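Local coordinates for C-C motif chemokine 1 (PDB 4OIJ), which acts as a secreted chemokine that attracts monocytes but not neutrophils and binds the receptor CCR8, at residues F8-A16 / T31-I41; I20-R29 / L40-A50. All coordinates share one frame; numbering follows the deposited sequence. Where two conformers were deposited one is given.

Overall arrangement
Two contacts, with centres about 15 Å apart on opposite sides of the chain's centre, hold this chemokine together. Contact 1 ties the N-terminal segment 8-16 to the loop 31-38 and the start of strand 39-44; contact 2 joins strands 25-30 and 39-44 within the three-stranded antiparallel sheet and reaches strand 49-53. Their segments alternate along the chain, in the order 8-16, 20-29, 31-41, 40-50, and they share Leu40 and Ile41. The N-terminal segment thus packs against the same central strand that pairs with strand 25-30, and both contacts touch the second subunit.

Contact 1 of 2, residues F8-A16 / T31-I41; sequences FSRCCFSFA and TSSICSNEGLI. With SO4 (sulfate ion), chain L; SO4 (sulfate ion), chain H; SO4 (sulfate ion), chain E; SO4 (sulfate ion), chain G.
Cys11 and Cys35 are joined by a disulfide, SG to SG 2.0 Å with a chi3 of -92°, and Cys11 is the first half of the adjacent cysteine pair that defines the CC chemokines. The second half, Cys12, bonds to Cys51 on strand 49-53, so consecutive residues pin the N-terminal segment to both the loop 31-38 and the sheet.

Backbone polar groups are met by side chains, main chain and water alike. At Ser32, OG stands beside its own backbone N (chi1 -53°), where it accepts the amide of Arg10, N to OG 2.8 Å. The same serine returns a bond through its backbone, N to Arg10 O at 3.0 Å, so Arg10 is clasped at both its amide and its carbonyl. Further along, Asn37 ND2 donates to Cys12 O in the plane of that carbonyl at 2.9 Å, and a water accepts from Cys12 N.

Apolar contacts fill in around the sulfurs. Cys12 SG rests on Ile41 CG1 at 3.6 Å and also reaches the methyl of Thr31. Phe15 sends CE1 to the CA of Gly39, where a side chain would probably collide with the ring, while its CZ edge meets Asn37 ND2 at 3.4 Å, ring and amide planes 39° apart.

The Arg10 side chain leads away from the loop, stretched from CG to NE; it bonds to two sulfates, probably from the crystallisation liquor. Ser9 and Cys11 also pair, antiparallel, with a strand of the second subunit, so that beta pairing continues across the interface.

The type I' turn 36-39 is drawn together at a single oxygen: Ser36 O accepts from Gly39 N, Thr31 OG1 and Asn37 ND2, the last at 3.0 Å.

Contact 2 of 2, residues I20-R29 / L40-A50; sequences IPLRAILCYR and LIFKLKRGKEA
Cys27 O receives the backbone N of Lys43 at 2.7 Å, the shortest bond in this antiparallel pairing of the chemokine sheet. Lys43 O in turn accepts Leu26 N at 2.8 Å, so two successive residues face one lysine: a classic beta bulge. Beyond it the pairing is regular, Arg29 and Ile41 exchanging both backbone bonds.

Side chains then separate by face. On one, Ile25 lays CD1 over the ring of Phe42, 4.0 Å from the centroid and 13° off the normal, while its CG1 meets Leu44 CD2. With an alanine in place of Ile25, both contacts would be lost and the Phe42 ring would probably turn more freely. Ile20 adds its CG2 to Leu44 and its CD1 to Ala50 CB. The helix 57-64 covers this side, His62 touching Ile25. On the other face, Cys27 SG, disulfide-bonded to Cys69, packs against Lys43 CD at 3.6 Å; Lys43 CG, anti to the backbone N (chi1 -176°), carries the chain past the sulfur.

At the type I' turn 45-48, the Lys45 chain bends so NZ donates to Arg23 O at 2.8 Å. Main-chain bonds thus set the register, hydrocarbon fills one face, and a lysine tip ties turn to 3-10 segment.

Contact 1 of 2, residues F8-A16 / T31-I41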
loop_
_atom_site.group_PDB
_atom_site.type_symbol
_atom_site.label_atom_id
_atom_site.label_comp_id
_atom_site.label_asym_id
_atom_site.label_seq_id
_atom_site.Cartn_x
_atom_site.Cartn_y
_atom_site.Cartn_z
ATOM N N PHE A 8 -2.907 1.028 -6.292
ATOM C CA PHE A 8 -2.467 -0.274 -5.848
ATOM C C PHE A 8 -3.385 -0.674 -4.724
ATOM O O PHE A 8 -4.073 0.179 -4.140
ATOM C CB PHE A 8 -0.995 -0.270 -5.421
ATOM C CG PHE A 8 -0.667 0.705 -4.322
ATOM C CD1 PHE A 8 -0.941 0.398 -2.994
ATOM C CD2 PHE A 8 -0.130 1.955 -4.618
ATOM C CE1 PHE A 8 -0.680 1.316 -1.980
ATOM C CE2 PHE A 8 0.142 2.876 -3.596
ATOM C CZ PHE A 8 -0.143 2.554 -2.290
ATOM N N SER A 9 -3.427 -1.951 -4.439
ATOM C CA SER A 9 -4.271 -2.443 -3.366
ATOM C C SER A 9 -3.386 -2.580 -2.133
ATOM O O SER A 9 -2.218 -2.927 -2.286
ATOM C CB SER A 9 -4.846 -3.821 -3.733
ATOM O OG SER A 9 -5.560 -3.800 -4.956
ATOM N N ARG A 10 -3.944 -2.415 -0.928
ATOM C CA ARG A 10 -3.209 -2.649 0.328
ATOM C C ARG A 10 -3.654 -3.983 0.881
ATOM O O ARG A 10 -4.828 -4.142 1.256
ATOM C CB ARG A 10 -3.443 -1.534 1.364
ATOM C CG ARG A 10 -2.683 -0.270 1.005
ATOM C CD ARG A 10 -2.772 0.774 2.109
ATOM N NE ARG A 10 -2.322 2.080 1.633
ATOM C CZ ARG A 10 -3.054 2.904 0.895
ATOM N NH1 ARG A 10 -2.557 4.063 0.498
ATOM N NH2 ARG A 10 -4.290 2.571 0.543
ATOM N N CYS A 11 -2.748 -4.963 0.897
ATOM C CA CYS A 11 -3.130 -6.303 1.332
ATOM C C CYS A 11 -2.307 -6.776 2.509
ATOM O O CYS A 11 -1.140 -6.397 2.645
ATOM C CB CYS A 11 -3.046 -7.290 0.179
ATOM S SG CYS A 11 -3.906 -6.746 -1.317
ATOM N N CYS A 12 -2.922 -7.594 3.347
ATOM C CA CYS A 12 -2.271 -8.143 4.533
ATOM C C CYS A 12 -2.236 -9.609 4.360
ATOM O O CYS A 12 -3.287 -10.248 4.496
ATOM C CB CYS A 12 -3.054 -7.767 5.785
ATOM S SG CYS A 12 -2.759 -6.085 6.342
ATOM N N PHE A 13 -1.075 -10.161 3.962
ATOM C CA PHE A 13 -0.971 -11.622 3.806
ATOM C C PHE A 13 -0.247 -12.261 5.022
ATOM O O PHE A 13 -0.170 -13.479 5.115
ATOM C CB PHE A 13 -0.327 -11.992 2.476
ATOM C CG PHE A 13 -1.090 -11.463 1.267
ATOM C CD1 PHE A 13 -2.362 -11.945 0.957
ATOM C CD2 PHE A 13 -0.506 -10.548 0.403
ATOM C CE1 PHE A 13 -3.042 -11.484 -0.156
ATOM C CE2 PHE A 13 -1.185 -10.096 -0.711
ATOM C CZ PHE A 13 -2.450 -10.561 -0.986
ATOM N N SER A 14 0.284 -11.434 5.952
ATOM C CA SER A 14 0.947 -11.898 7.172
ATOM C C SER A 14 0.425 -11.009 8.287
ATOM O O SER A 14 0.249 -9.809 8.054
ATOM C CB SER A 14 2.459 -11.750 7.059
ATOM O OG SER A 14 3.086 -11.880 8.323
ATOM N N PHE A 15 0.152 -11.581 9.480
ATOM C CA PHE A 15 -0.425 -10.799 10.581
ATOM C C PHE A 15 0.376 -10.820 11.876
ATOM O O PHE A 15 1.104 -11.795 12.171
ATOM C CB PHE A 15 -1.873 -11.247 10.908
ATOM C CG PHE A 15 -2.822 -11.297 9.740
ATOM C CD1 PHE A 15 -3.433 -10.141 9.269
ATOM C CD2 PHE A 15 -3.124 -12.502 9.119
ATOM C CE1 PHE A 15 -4.319 -10.193 8.196
ATOM C CE2 PHE A 15 -4.007 -12.552 8.038
ATOM C CZ PHE A 15 -4.592 -11.397 7.578
ATOM N N ALA A 16 0.144 -9.765 12.688
ATOM C CA ALA A 16 0.725 -9.577 14.020
ATOM C C ALA A 16 0.260 -10.663 15.003
ATOM O O ALA A 16 -0.931 -10.780 15.296
ATOM C CB ALA A 16 0.368 -8.190 14.565
ATOM N N THR A 31 -8.014 -3.124 4.690
ATOM C CA THR A 31 -7.288 -3.662 3.532
ATOM C C THR A 31 -8.220 -3.427 2.314
ATOM O O THR A 31 -9.438 -3.344 2.487
ATOM C CB THR A 31 -7.087 -5.175 3.681
ATOM O OG1 THR A 31 -8.358 -5.746 3.913
ATOM C CG2 THR A 31 -6.163 -5.549 4.819
ATOM N N SER A 32 -7.679 -3.379 1.107
ATOM C CA SER A 32 -8.509 -3.201 -0.104
ATOM C C SER A 32 -9.438 -4.417 -0.259
ATOM O O SER A 32 -9.021 -5.552 0.020
ATOM C CB SER A 32 -7.627 -3.044 -1.332
ATOM O OG SER A 32 -6.686 -2.011 -1.112
ATOM N N SER A 33 -10.712 -4.166 -0.650
ATOM C CA SER A 33 -11.768 -5.171 -0.777
ATOM C C SER A 33 -11.461 -6.365 -1.657
ATOM O O SER A 33 -11.981 -7.444 -1.378
ATOM C CB SER A 33 -13.085 -4.527 -1.189
ATOM O OG SER A 33 -13.632 -3.780 -0.113
ATOM N N ILE A 34 -10.629 -6.196 -2.714
ATOM C CA ILE A 34 -10.249 -7.302 -3.623
ATOM C C ILE A 34 -9.438 -8.402 -2.900
ATOM O O ILE A 34 -9.522 -9.580 -3.275
ATOM C CB ILE A 34 -9.521 -6.773 -4.889
ATOM C CG1 ILE A 34 -9.346 -7.877 -5.964
ATOM C CG2 ILE A 34 -8.173 -6.062 -4.524
ATOM C CD1 ILE A 34 -9.428 -7.437 -7.397
ATOM N N CYS A 35 -8.667 -8.003 -1.877
ATOM C CA CYS A 35 -7.796 -8.897 -1.105
ATOM C C CYS A 35 -8.130 -8.809 0.396
ATOM O O CYS A 35 -7.225 -8.976 1.221
ATOM C CB CYS A 35 -6.334 -8.521 -1.365
ATOM S SG CYS A 35 -5.887 -6.844 -0.817
ATOM N N SER A 36 -9.399 -8.486 0.752
ATOM C CA SER A 36 -9.825 -8.261 2.141
ATOM C C SER A 36 -9.195 -9.154 3.215
ATOM O O SER A 36 -8.505 -8.637 4.105
ATOM C CB SER A 36 -11.342 -8.193 2.261
ATOM O OG SER A 36 -11.735 -6.839 2.417
ATOM N N ASN A 37 -9.418 -10.480 3.119
ATOM C CA ASN A 37 -8.880 -11.507 3.991
ATOM C C ASN A 37 -8.961 -11.270 5.505
ATOM O O ASN A 37 -8.186 -11.861 6.265
ATOM C CB ASN A 37 -7.532 -12.049 3.465
ATOM C CG ASN A 37 -6.211 -11.594 4.079
ATOM O OD1 ASN A 37 -5.210 -12.322 3.939
ATOM N ND2 ASN A 37 -6.152 -10.425 4.769
ATOM N N GLU A 38 -9.968 -10.485 5.950
ATOM C CA GLU A 38 -10.261 -10.189 7.365
ATOM C C GLU A 38 -9.142 -9.476 8.124
ATOM O O GLU A 38 -9.103 -9.511 9.351
ATOM C CB GLU A 38 -10.726 -11.452 8.127
ATOM C CG GLU A 38 -12.224 -11.500 8.389
ATOM C CD GLU A 38 -12.755 -10.656 9.536
ATOM O OE1 GLU A 38 -11.944 -10.003 10.234
ATOM O OE2 GLU A 38 -13.985 -10.689 9.766
ATOM N N GLY A 39 -8.255 -8.826 7.385
ATOM C CA GLY A 39 -7.146 -8.083 7.954
ATOM C C GLY A 39 -7.494 -6.632 8.156
ATOM O O GLY A 39 -8.381 -6.095 7.485
ATOM N N LEU A 40 -6.776 -5.999 9.085
ATOM C CA LEU A 40 -6.873 -4.590 9.462
ATOM C C LEU A 40 -5.439 -4.051 9.458
ATOM O O LEU A 40 -4.533 -4.747 9.944
ATOM C CB LEU A 40 -7.370 -4.544 10.938
ATOM C CG LEU A 40 -8.378 -3.489 11.318
ATOM C CD1 LEU A 40 -9.789 -3.979 11.051
ATOM C CD2 LEU A 40 -8.272 -3.159 12.779
ATOM N N ILE A 41 -5.217 -2.824 8.989
ATOM C CA ILE A 41 -3.880 -2.247 9.091
ATOM C C ILE A 41 -3.881 -1.208 10.236
ATOM O O ILE A 41 -4.735 -0.316 10.258
ATOM C CB ILE A 41 -3.428 -1.603 7.757
ATOM C CG1 ILE A 41 -3.540 -2.601 6.580
ATOM C CG2 ILE A 41 -2.014 -0.975 7.867
ATOM C CD1 ILE A 41 -3.794 -1.822 5.187
HETATM S S SO4 L . -13.180 -8.695 5.554
HETATM O O1 SO4 L . -13.898 -8.997 6.799
HETATM O O2 SO4 L . -12.624 -9.929 4.974
HETATM O O3 SO4 L . -14.111 -8.086 4.602
HETATM O O4 SO4 L . -12.101 -7.732 5.832
HETATM S S SO4 H . 0.839 3.856 1.177
HETATM O O1 SO4 H . 2.174 3.656 0.552
HETATM O O2 SO4 H . 0.025 2.734 0.858
HETATM O O3 SO4 H . 0.921 3.926 2.679
HETATM O O4 SO4 H . 0.242 5.077 0.605
HETATM S S SO4 E . -10.761 -0.445 -2.038
HETATM O O1 SO4 E . -11.064 -1.871 -2.046
HETATM O O2 SO4 E . -11.545 0.213 -3.111
HETATM O O3 SO4 E . -11.133 0.130 -0.739
HETATM O O4 SO4 E . -9.310 -0.237 -2.277
HETATM S S SO4 G . -5.273 6.519 0.539
HETATM O O1 SO4 G . -4.878 5.813 -0.694
HETATM O O2 SO4 G . -6.605 7.121 0.341
HETATM O O3 SO4 G . -5.328 5.562 1.652
HETATM O O4 SO4 G . -4.273 7.554 0.848
HETATM O O HOH W 1 -6.311 0.827 -2.849
HETATM O O HOH W 2 -5.593 -8.280 3.031
#

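Contact 2 of 2, residues I20-R29 / L40-A50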
loop_
_atom_site.group_PDB
_atom_site.type_symbol
_atom_site.label_atom_id
_atom_site.label_comp_id
_atom_site.label_asym_id
_atom_site.label_seq_id
_atom_site.Cartn_x
_atom_site.Cartn_y
_atom_site.Cartn_z
ATOM N N ILE A 20 -0.245 -5.567 20.067
ATOM C CA ILE A 20 0.406 -4.269 19.918
ATOM C C ILE A 20 -0.248 -3.305 20.907
ATOM O O ILE A 20 -1.476 -3.158 20.874
ATOM C CB ILE A 20 0.301 -3.743 18.466
ATOM C CG1 ILE A 20 1.091 -4.663 17.502
ATOM C CG2 ILE A 20 0.758 -2.273 18.368
ATOM C CD1 ILE A 20 0.662 -4.575 16.160
ATOM N N PRO A 21 0.543 -2.606 21.760
ATOM C CA PRO A 21 -0.060 -1.637 22.679
ATOM C C PRO A 21 -0.856 -0.562 21.943
ATOM O O PRO A 21 -0.365 0.027 20.974
ATOM C CB PRO A 21 1.151 -1.072 23.437
ATOM C CG PRO A 21 2.185 -2.140 23.356
ATOM C CD PRO A 21 2.004 -2.674 21.955
ATOM N N LEU A 22 -2.114 -0.352 22.383
ATOM C CA LEU A 22 -3.021 0.653 21.830
ATOM C C LEU A 22 -2.356 2.037 21.718
ATOM O O LEU A 22 -2.469 2.665 20.665
ATOM C CB LEU A 22 -4.330 0.736 22.630
ATOM C CG LEU A 22 -5.379 1.709 22.093
ATOM C CD1 LEU A 22 -5.954 1.232 20.735
ATOM C CD2 LEU A 22 -6.465 1.927 23.107
ATOM N N ARG A 23 -1.592 2.453 22.748
ATOM C CA ARG A 23 -0.858 3.743 22.785
ATOM C C ARG A 23 0.189 3.870 21.653
ATOM O O ARG A 23 0.557 4.973 21.288
ATOM C CB ARG A 23 -0.218 3.982 24.176
ATOM C CG ARG A 23 0.837 2.929 24.577
ATOM C CD ARG A 23 1.211 2.910 26.064
ATOM N NE ARG A 23 1.112 1.553 26.625
ATOM C CZ ARG A 23 2.030 0.594 26.480
ATOM N NH1 ARG A 23 3.150 0.833 25.804
ATOM N NH2 ARG A 23 1.821 -0.619 26.980
ATOM N N ALA A 24 0.648 2.734 21.098
ATOM C CA ALA A 24 1.633 2.680 20.012
ATOM C C ALA A 24 1.037 2.975 18.632
ATOM O O ALA A 24 1.796 3.230 17.693
ATOM C CB ALA A 24 2.299 1.308 19.992
ATOM N N ILE A 25 -0.308 2.903 18.502
ATOM C CA ILE A 25 -1.044 3.040 17.230
ATOM C C ILE A 25 -1.629 4.434 17.072
ATOM O O ILE A 25 -2.238 4.949 18.006
ATOM C CB ILE A 25 -2.168 1.959 17.119
ATOM C CG1 ILE A 25 -1.656 0.527 17.444
ATOM C CG2 ILE A 25 -2.859 1.999 15.755
ATOM C CD1 ILE A 25 -2.740 -0.500 17.905
ATOM N N LEU A 26 -1.531 4.994 15.848
ATOM C CA LEU A 26 -2.089 6.300 15.512
ATOM C C LEU A 26 -3.526 6.163 15.036
ATOM O O LEU A 26 -4.392 6.900 15.492
ATOM C CB LEU A 26 -1.273 6.957 14.387
ATOM C CG LEU A 26 0.102 7.509 14.717
ATOM C CD1 LEU A 26 0.831 7.857 13.447
ATOM C CD2 LEU A 26 0.006 8.764 15.584
ATOM N N CYS A 27 -3.771 5.205 14.102
ATOM C CA CYS A 27 -5.040 5.017 13.407
ATOM C C CYS A 27 -5.046 3.685 12.658
ATOM O O CYS A 27 -4.018 3.014 12.583
ATOM C CB CYS A 27 -5.264 6.192 12.443
ATOM S SG CYS A 27 -3.885 6.498 11.289
ATOM N N TYR A 28 -6.195 3.315 12.077
ATOM C CA TYR A 28 -6.298 2.099 11.281
ATOM C C TYR A 28 -6.876 2.339 9.872
ATOM O O TYR A 28 -7.650 3.274 9.666
ATOM C CB TYR A 28 -7.110 1.002 12.017
ATOM C CG TYR A 28 -8.607 1.206 11.963
ATOM C CD1 TYR A 28 -9.370 0.656 10.934
ATOM C CD2 TYR A 28 -9.257 1.999 12.905
ATOM C CE1 TYR A 28 -10.747 0.852 10.869
ATOM C CE2 TYR A 28 -10.638 2.179 12.866
ATOM C CZ TYR A 28 -11.378 1.610 11.841
ATOM O OH TYR A 28 -12.736 1.818 11.765
ATOM N N ARG A 29 -6.490 1.475 8.934
ATOM C CA ARG A 29 -6.956 1.461 7.542
ATOM C C ARG A 29 -7.517 0.069 7.276
ATOM O O ARG A 29 -7.009 -0.912 7.844
ATOM C CB ARG A 29 -5.791 1.686 6.555
ATOM C CG ARG A 29 -5.274 3.116 6.441
ATOM C CD ARG A 29 -4.408 3.297 5.196
ATOM N NE ARG A 29 -3.548 4.481 5.280
ATOM C CZ ARG A 29 -3.893 5.703 4.882
ATOM N NH1 ARG A 29 -5.097 5.929 4.370
ATOM N NH2 ARG A 29 -3.041 6.710 5.003
ATOM N N LEU A 40 -6.776 -5.999 9.085
ATOM C CA LEU A 40 -6.873 -4.590 9.462
ATOM C C LEU A 40 -5.439 -4.051 9.458
ATOM O O LEU A 40 -4.533 -4.747 9.944
ATOM C CB LEU A 40 -7.370 -4.544 10.938
ATOM C CG LEU A 40 -8.378 -3.489 11.318
ATOM C CD1 LEU A 40 -9.789 -3.979 11.051
ATOM C CD2 LEU A 40 -8.272 -3.159 12.779
ATOM N N ILE A 41 -5.217 -2.824 8.989
ATOM C CA ILE A 41 -3.880 -2.247 9.091
ATOM C C ILE A 41 -3.881 -1.208 10.236
ATOM O O ILE A 41 -4.735 -0.316 10.258
ATOM C CB ILE A 41 -3.428 -1.603 7.757
ATOM C CG1 ILE A 41 -3.540 -2.601 6.580
ATOM C CG2 ILE A 41 -2.014 -0.975 7.867
ATOM C CD1 ILE A 41 -3.794 -1.822 5.187
ATOM N N PHE A 42 -2.937 -1.324 11.180
ATOM C CA PHE A 42 -2.763 -0.309 12.190
ATOM C C PHE A 42 -1.563 0.536 11.765
ATOM O O PHE A 42 -0.503 -0.015 11.441
ATOM C CB PHE A 42 -2.475 -0.926 13.565
ATOM C CG PHE A 42 -3.632 -1.659 14.190
ATOM C CD1 PHE A 42 -4.819 -0.989 14.493
ATOM C CD2 PHE A 42 -3.502 -2.991 14.583
ATOM C CE1 PHE A 42 -5.867 -1.650 15.141
ATOM C CE2 PHE A 42 -4.544 -3.646 15.242
ATOM C CZ PHE A 42 -5.725 -2.978 15.506
ATOM N N LYS A 43 -1.719 1.861 11.786
ATOM C CA LYS A 43 -0.621 2.784 11.493
ATOM C C LYS A 43 0.049 3.038 12.804
ATOM O O LYS A 43 -0.623 3.394 13.764
ATOM C CB LYS A 43 -1.133 4.103 10.887
ATOM C CG LYS A 43 -0.007 5.053 10.466
ATOM C CD LYS A 43 -0.483 6.449 10.048
ATOM C CE LYS A 43 0.608 7.180 9.302
ATOM N NZ LYS A 43 1.791 7.456 10.162
ATOM N N LEU A 44 1.344 2.764 12.887
ATOM C CA LEU A 44 2.096 2.963 14.123
ATOM C C LEU A 44 2.865 4.297 14.049
ATOM O O LEU A 44 2.708 5.060 13.087
ATOM C CB LEU A 44 3.037 1.764 14.398
ATOM C CG LEU A 44 2.413 0.339 14.435
ATOM C CD1 LEU A 44 3.480 -0.736 14.469
ATOM C CD2 LEU A 44 1.496 0.156 15.619
ATOM N N LYS A 45 3.662 4.602 15.074
ATOM C CA LYS A 45 4.431 5.850 15.118
ATOM C C LYS A 45 5.552 5.862 14.068
ATOM O O LYS A 45 5.886 4.809 13.501
ATOM C CB LYS A 45 4.949 6.116 16.534
ATOM C CG LYS A 45 3.873 5.980 17.623
ATOM C CD LYS A 45 2.724 6.992 17.503
ATOM C CE LYS A 45 1.512 6.611 18.324
ATOM N NZ LYS A 45 1.641 7.017 19.753
ATOM N N ARG A 46 6.057 7.070 13.744
ATOM C CA ARG A 46 7.117 7.321 12.763
ATOM C C ARG A 46 6.949 6.515 11.448
ATOM O O ARG A 46 7.886 5.862 10.976
ATOM C CB ARG A 46 8.504 7.157 13.417
ATOM C CG ARG A 46 9.023 8.421 14.120
ATOM C CD ARG A 46 8.387 8.725 15.458
ATOM N NE ARG A 46 9.105 9.798 16.152
ATOM C CZ ARG A 46 8.654 10.442 17.224
ATOM N NH1 ARG A 46 7.466 10.145 17.736
ATOM N NH2 ARG A 46 9.384 11.395 17.787
ATOM N N GLY A 47 5.726 6.549 10.911
ATOM C CA GLY A 47 5.350 5.900 9.659
ATOM C C GLY A 47 5.399 4.383 9.604
ATOM O O GLY A 47 5.307 3.818 8.509
ATOM N N LYS A 48 5.552 3.703 10.772
ATOM C CA LYS A 48 5.603 2.231 10.836
ATOM C C LYS A 48 4.194 1.603 10.674
ATOM O O LYS A 48 3.193 2.332 10.761
ATOM C CB LYS A 48 6.284 1.755 12.118
ATOM C CG LYS A 48 7.757 2.157 12.247
ATOM C CD LYS A 48 8.638 1.088 12.913
ATOM C CE LYS A 48 8.327 0.801 14.371
ATOM N NZ LYS A 48 9.162 -0.306 14.915
ATOM N N GLU A 49 4.110 0.280 10.394
ATOM C CA GLU A 49 2.803 -0.374 10.185
ATOM C C GLU A 49 2.642 -1.837 10.607
ATOM O O GLU A 49 3.613 -2.599 10.728
ATOM C CB GLU A 49 2.266 -0.151 8.776
ATOM C CG GLU A 49 1.080 0.794 8.732
ATOM C CD GLU A 49 1.163 1.945 7.755
ATOM O OE1 GLU A 49 2.296 2.355 7.411
ATOM O OE2 GLU A 49 0.094 2.494 7.403
ATOM N N ALA A 50 1.394 -2.211 10.880
ATOM C CA ALA A 50 1.097 -3.580 11.281
ATOM C C ALA A 50 -0.253 -4.070 10.814
ATOM O O ALA A 50 -1.305 -3.521 11.163
ATOM C CB ALA A 50 1.234 -3.754 12.778
#